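Long-range contact in gdp-l-fucose synthetase (PDB 6AQZ), which probably catalyses the NADPH-dependent epimerisation and reduction that yields GDP-L-fucose, and binds NADP in a Rossmann-type domain: residues 25-37 and 72-85. Sequence-based numbering, arbitrary orientation.
Sequences DVILVTGGTGLFG and PFEKYRPTYVIHLA. With NAP (NADP nicotinamide-adenine-dinucleotide phosphate), chain G.
Strands 26-30 and 80-83 pair in parallel within a Rossmann sheet, their C-terminal ends leading to the NADP site, with I27 facing Y80, L28 facing V81, V29 facing I82 and T30 facing H83. Backbone bonds run from L28 N to Y80 O, I82 N to L28 O (2.8 Å) and T30 N to I82 O. At the start of the pair V26 O accepts both T79 N and Y80 N, while T79 OG1 donates to D25 OD1 (2.9 Å), meeting the carboxylate on its anti side, and accepts V26 N. D25 OD2 is bound by T22 N, so both carboxylate oxygens are held. On the L28 face, that leucine's CD2 sits over one face of the F73 ring, 3.8 Å from the centroid; CD1 reaches Y76 CD2 and CB rests on P78 CB. P72 CB also approaches L28 CD2, and V26 CG1 packs on Y76 CB; through these contacts residues 72-76, the end of helix 66-76, cover the strand while running roughly antiparallel to it. Further along, T30 OG1, set between its own N and carbonyl carbon (chi1 79°), accepts A85 N (3.0 Å, 167°) and bonds H83 ND1 (2.9 Å) at the ring edge, near its plane. With NE2 bonded to N109, the histidine ring is fixed at both nitrogens. L84, just after its strand, packs on the first turn of helix 35-46, CD1 3.6 Å from G37 CA and CD2 touching F36 CD2. Residues T30 to G37 match the TGxxGxxG motif of extended short-chain dehydrogenases. At the start of helix 35-46, L35 N and F36 N each donate to a different phosphate of the NADP pyrophosphate. The pair lies in the parallel part of the main sheet, flanked by strands 52-55 and 123-127, with helix 240-253 against F36 and I82.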
# COMPACT_ATOMS: atom_id res chain seq x y z
N ASP A 25 -9.16 -15.44 -29.32
CA ASP A 25 -8.94 -14.71 -28.08
C ASP A 25 -9.64 -15.40 -26.93
O ASP A 25 -10.75 -15.91 -27.07
CB ASP A 25 -9.47 -13.28 -28.19
CG ASP A 25 -8.60 -12.41 -29.04
OD1 ASP A 25 -7.37 -12.37 -28.79
OD2 ASP A 25 -9.16 -11.76 -29.95
N VAL A 26 -8.99 -15.34 -25.77
CA VAL A 26 -9.51 -15.89 -24.53
C VAL A 26 -9.54 -14.72 -23.57
O VAL A 26 -8.50 -14.09 -23.33
CB VAL A 26 -8.61 -17.02 -24.00
CG1 VAL A 26 -9.22 -17.67 -22.78
CG2 VAL A 26 -8.30 -18.05 -25.07
N ILE A 27 -10.71 -14.43 -23.02
CA ILE A 27 -10.87 -13.31 -22.10
C ILE A 27 -11.23 -13.88 -20.75
O ILE A 27 -12.33 -14.44 -20.58
CB ILE A 27 -11.93 -12.30 -22.56
CG1 ILE A 27 -11.65 -11.78 -23.97
CG2 ILE A 27 -11.98 -11.14 -21.57
CD1 ILE A 27 -12.31 -12.64 -25.11
N LEU A 28 -10.35 -13.69 -19.77
CA LEU A 28 -10.54 -14.17 -18.41
C LEU A 28 -11.13 -13.06 -17.55
O LEU A 28 -10.58 -11.96 -17.49
CB LEU A 28 -9.21 -14.64 -17.83
CG LEU A 28 -9.20 -15.57 -16.61
CD1 LEU A 28 -9.95 -16.87 -16.88
CD2 LEU A 28 -7.75 -15.83 -16.16
N VAL A 29 -12.26 -13.34 -16.90
CA VAL A 29 -12.94 -12.36 -16.06
C VAL A 29 -12.91 -12.91 -14.63
O VAL A 29 -13.68 -13.82 -14.29
CB VAL A 29 -14.39 -12.08 -16.51
CG1 VAL A 29 -15.05 -11.01 -15.63
CG2 VAL A 29 -14.43 -11.64 -17.97
N THR A 30 -12.03 -12.36 -13.79
CA THR A 30 -12.10 -12.71 -12.37
C THR A 30 -13.28 -11.96 -11.76
O THR A 30 -13.64 -10.87 -12.21
CB THR A 30 -10.82 -12.35 -11.61
OG1 THR A 30 -10.81 -10.95 -11.32
CG2 THR A 30 -9.56 -12.74 -12.42
N GLY A 31 -13.86 -12.56 -10.72
CA GLY A 31 -15.07 -11.97 -10.15
C GLY A 31 -16.21 -11.86 -11.14
O GLY A 31 -17.03 -10.94 -11.05
N GLY A 32 -16.27 -12.78 -12.10
CA GLY A 32 -17.29 -12.73 -13.13
C GLY A 32 -18.69 -13.16 -12.72
O GLY A 32 -19.59 -13.06 -13.55
N THR A 33 -18.88 -13.65 -11.48
CA THR A 33 -20.18 -14.09 -10.99
C THR A 33 -20.88 -13.05 -10.13
O THR A 33 -22.05 -13.25 -9.77
CB THR A 33 -20.08 -15.42 -10.20
OG1 THR A 33 -19.23 -15.26 -9.06
CG2 THR A 33 -19.52 -16.55 -11.09
N GLY A 34 -20.22 -11.94 -9.81
CA GLY A 34 -20.82 -10.89 -9.00
C GLY A 34 -21.60 -9.90 -9.85
O GLY A 34 -21.78 -10.07 -11.06
N LEU A 35 -21.99 -8.80 -9.21
CA LEU A 35 -22.80 -7.79 -9.89
C LEU A 35 -22.18 -7.31 -11.22
O LEU A 35 -22.76 -7.49 -12.30
CB LEU A 35 -23.01 -6.61 -8.94
CG LEU A 35 -23.65 -5.38 -9.58
CD1 LEU A 35 -25.09 -5.72 -10.01
CD2 LEU A 35 -23.65 -4.21 -8.64
N PHE A 36 -20.97 -6.74 -11.16
CA PHE A 36 -20.33 -6.18 -12.35
C PHE A 36 -20.06 -7.28 -13.37
O PHE A 36 -20.35 -7.11 -14.57
CB PHE A 36 -19.03 -5.45 -11.94
CG PHE A 36 -18.57 -4.34 -12.89
CD1 PHE A 36 -19.20 -4.11 -14.11
CD2 PHE A 36 -17.49 -3.54 -12.55
CE1 PHE A 36 -18.78 -3.11 -14.96
CE2 PHE A 36 -17.04 -2.51 -13.41
CZ PHE A 36 -17.68 -2.31 -14.61
N GLY A 37 -19.57 -8.43 -12.91
CA GLY A 37 -19.23 -9.51 -13.82
C GLY A 37 -20.41 -10.03 -14.62
O GLY A 37 -20.29 -10.28 -15.82
N PRO A 72 -6.28 -21.24 -13.56
CA PRO A 72 -7.00 -20.80 -14.77
C PRO A 72 -6.10 -20.21 -15.85
O PRO A 72 -6.43 -20.34 -17.04
CB PRO A 72 -7.97 -19.74 -14.24
CG PRO A 72 -7.37 -19.29 -12.93
CD PRO A 72 -6.74 -20.53 -12.36
N PHE A 73 -4.99 -19.56 -15.50
CA PHE A 73 -4.10 -19.02 -16.53
C PHE A 73 -3.42 -20.15 -17.30
O PHE A 73 -3.38 -20.12 -18.54
CB PHE A 73 -3.06 -18.09 -15.92
CG PHE A 73 -3.61 -16.74 -15.54
CD1 PHE A 73 -4.34 -16.58 -14.36
CD2 PHE A 73 -3.40 -15.63 -16.35
CE1 PHE A 73 -4.85 -15.34 -13.99
CE2 PHE A 73 -3.89 -14.38 -15.99
CZ PHE A 73 -4.62 -14.23 -14.81
N GLU A 74 -2.91 -21.16 -16.60
CA GLU A 74 -2.33 -22.29 -17.32
C GLU A 74 -3.38 -22.98 -18.16
O GLU A 74 -3.10 -23.42 -19.28
CB GLU A 74 -1.69 -23.29 -16.34
CG GLU A 74 -0.59 -22.70 -15.46
CD GLU A 74 0.15 -23.73 -14.62
OE1 GLU A 74 0.05 -24.94 -14.92
OE2 GLU A 74 0.85 -23.34 -13.66
N LYS A 75 -4.63 -23.04 -17.66
CA LYS A 75 -5.68 -23.79 -18.34
C LYS A 75 -6.21 -23.05 -19.57
O LYS A 75 -6.36 -23.65 -20.64
CB LYS A 75 -6.82 -24.09 -17.37
CG LYS A 75 -8.03 -24.78 -18.01
CD LYS A 75 -8.61 -25.82 -17.07
CE LYS A 75 -9.87 -26.47 -17.63
NZ LYS A 75 -11.08 -25.68 -17.28
N TYR A 76 -6.53 -21.77 -19.42
CA TYR A 76 -7.20 -21.01 -20.48
C TYR A 76 -6.26 -20.15 -21.32
O TYR A 76 -6.64 -19.77 -22.43
CB TYR A 76 -8.30 -20.12 -19.88
CG TYR A 76 -9.39 -20.90 -19.16
CD1 TYR A 76 -10.29 -21.68 -19.87
CD2 TYR A 76 -9.50 -20.87 -17.77
CE1 TYR A 76 -11.28 -22.41 -19.22
CE2 TYR A 76 -10.48 -21.59 -17.12
CZ TYR A 76 -11.37 -22.37 -17.86
OH TYR A 76 -12.36 -23.09 -17.23
N ARG A 77 -5.05 -19.84 -20.82
CA ARG A 77 -4.08 -18.99 -21.51
C ARG A 77 -4.74 -17.76 -22.11
O ARG A 77 -4.82 -17.65 -23.34
CB ARG A 77 -3.35 -19.77 -22.61
CG ARG A 77 -2.60 -21.02 -22.17
CD ARG A 77 -1.40 -20.72 -21.26
NE ARG A 77 -0.83 -21.95 -20.71
CZ ARG A 77 0.42 -22.37 -20.90
NH1 ARG A 77 1.28 -21.65 -21.62
NH2 ARG A 77 0.81 -23.52 -20.35
N PRO A 78 -5.24 -16.82 -21.31
CA PRO A 78 -6.01 -15.70 -21.87
C PRO A 78 -5.12 -14.71 -22.60
O PRO A 78 -3.93 -14.56 -22.28
CB PRO A 78 -6.63 -15.05 -20.64
CG PRO A 78 -5.61 -15.30 -19.59
CD PRO A 78 -5.10 -16.69 -19.85
N THR A 79 -5.72 -14.00 -23.58
CA THR A 79 -5.12 -12.83 -24.21
C THR A 79 -5.58 -11.52 -23.58
O THR A 79 -4.94 -10.49 -23.78
CB THR A 79 -5.42 -12.77 -25.72
OG1 THR A 79 -6.83 -12.88 -25.96
CG2 THR A 79 -4.70 -13.88 -26.47
N TYR A 80 -6.71 -11.53 -22.87
CA TYR A 80 -7.21 -10.36 -22.17
C TYR A 80 -7.71 -10.81 -20.81
O TYR A 80 -8.13 -11.95 -20.64
CB TYR A 80 -8.32 -9.66 -22.96
CG TYR A 80 -7.77 -9.03 -24.24
CD1 TYR A 80 -7.16 -7.79 -24.21
CD2 TYR A 80 -7.81 -9.72 -25.46
CE1 TYR A 80 -6.63 -7.22 -25.38
CE2 TYR A 80 -7.27 -9.16 -26.63
CZ TYR A 80 -6.69 -7.92 -26.58
OH TYR A 80 -6.17 -7.35 -27.73
N VAL A 81 -7.61 -9.91 -19.84
CA VAL A 81 -8.08 -10.18 -18.49
C VAL A 81 -8.88 -8.97 -18.02
O VAL A 81 -8.41 -7.83 -18.12
CB VAL A 81 -6.90 -10.50 -17.54
CG1 VAL A 81 -7.35 -10.48 -16.06
CG2 VAL A 81 -6.35 -11.85 -17.87
N ILE A 82 -10.09 -9.22 -17.54
CA ILE A 82 -10.87 -8.22 -16.82
C ILE A 82 -10.88 -8.66 -15.36
O ILE A 82 -11.46 -9.70 -15.03
CB ILE A 82 -12.29 -8.07 -17.36
CG1 ILE A 82 -12.27 -7.71 -18.84
CG2 ILE A 82 -13.04 -6.99 -16.56
CD1 ILE A 82 -13.66 -7.52 -19.41
N HIS A 83 -10.22 -7.89 -14.49
CA HIS A 83 -10.00 -8.26 -13.10
C HIS A 83 -11.02 -7.54 -12.23
O HIS A 83 -10.83 -6.37 -11.88
CB HIS A 83 -8.56 -7.93 -12.69
CG HIS A 83 -8.29 -8.07 -11.23
ND1 HIS A 83 -8.80 -9.11 -10.47
CD2 HIS A 83 -7.51 -7.34 -10.40
CE1 HIS A 83 -8.37 -8.99 -9.23
NE2 HIS A 83 -7.59 -7.93 -9.16
N LEU A 84 -12.14 -8.22 -11.92
CA LEU A 84 -13.18 -7.65 -11.07
C LEU A 84 -13.21 -8.26 -9.67
O LEU A 84 -13.83 -7.68 -8.78
CB LEU A 84 -14.56 -7.84 -11.73
CG LEU A 84 -14.73 -7.34 -13.18
CD1 LEU A 84 -16.14 -7.69 -13.69
CD2 LEU A 84 -14.48 -5.87 -13.38
N ALA A 85 -12.56 -9.39 -9.45
CA ALA A 85 -12.64 -10.02 -8.15
C ALA A 85 -12.04 -9.11 -7.09
O ALA A 85 -11.03 -8.43 -7.32
CB ALA A 85 -11.89 -11.36 -8.16
PA NAP G . -19.58 -8.68 -5.96
O1A NAP G . -19.49 -8.78 -4.47
O2A NAP G . -20.91 -8.51 -6.66
O5B NAP G . -18.82 -9.95 -6.70
C5B NAP G . -17.48 -9.87 -6.35
C4B NAP G . -16.78 -11.03 -7.12
O4B NAP G . -15.49 -11.33 -6.52
C3B NAP G . -17.65 -12.35 -7.13
O3B NAP G . -17.51 -13.00 -8.37
C2B NAP G . -16.91 -13.22 -6.11
O2B NAP G . -16.93 -14.53 -6.39
C1B NAP G . -15.43 -12.75 -6.45
N9A NAP G . -14.48 -13.14 -5.42
C8A NAP G . -14.39 -12.64 -4.13
N7A NAP G . -13.39 -13.21 -3.41
C5A NAP G . -12.84 -14.13 -4.28
C6A NAP G . -11.78 -15.03 -4.12
N6A NAP G . -11.09 -15.08 -2.91
N1A NAP G . -11.38 -15.84 -5.13
C2A NAP G . -12.11 -15.70 -6.28
N3A NAP G . -13.15 -14.90 -6.58
C4A NAP G . -13.49 -14.10 -5.54
O3 NAP G . -18.62 -7.34 -6.20
PN NAP G . -19.06 -6.43 -7.43
O1N NAP G . -19.16 -7.17 -8.71
O2N NAP G . -20.01 -5.32 -7.04
O5D NAP G . -17.64 -5.46 -7.72
C5D NAP G . -16.64 -6.14 -8.37
C4D NAP G . -15.58 -5.09 -8.60
O4D NAP G . -16.24 -3.83 -8.80
C3D NAP G . -14.73 -4.94 -7.25
O3D NAP G . -13.39 -4.81 -7.56
C2D NAP G . -15.32 -3.66 -6.61
O2D NAP G . -14.40 -2.90 -5.93
C1D NAP G . -15.72 -2.87 -7.89
N1N NAP G . -16.72 -1.82 -7.55
C2N NAP G . -18.05 -2.12 -7.25
C3N NAP G . -18.93 -1.12 -6.90
C7N NAP G . -20.35 -1.46 -6.56
O7N NAP G . -21.17 -0.62 -6.16
N7N NAP G . -20.78 -2.78 -6.70
C4N NAP G . -18.53 0.31 -6.83
C5N NAP G . -17.09 0.53 -7.16
C6N NAP G . -16.28 -0.47 -7.49
P2B NAP G . -18.34 -15.51 -5.68
O1X NAP G . -19.47 -14.92 -6.48
O2X NAP G . -17.88 -16.92 -6.06
O3X NAP G . -18.23 -15.11 -4.24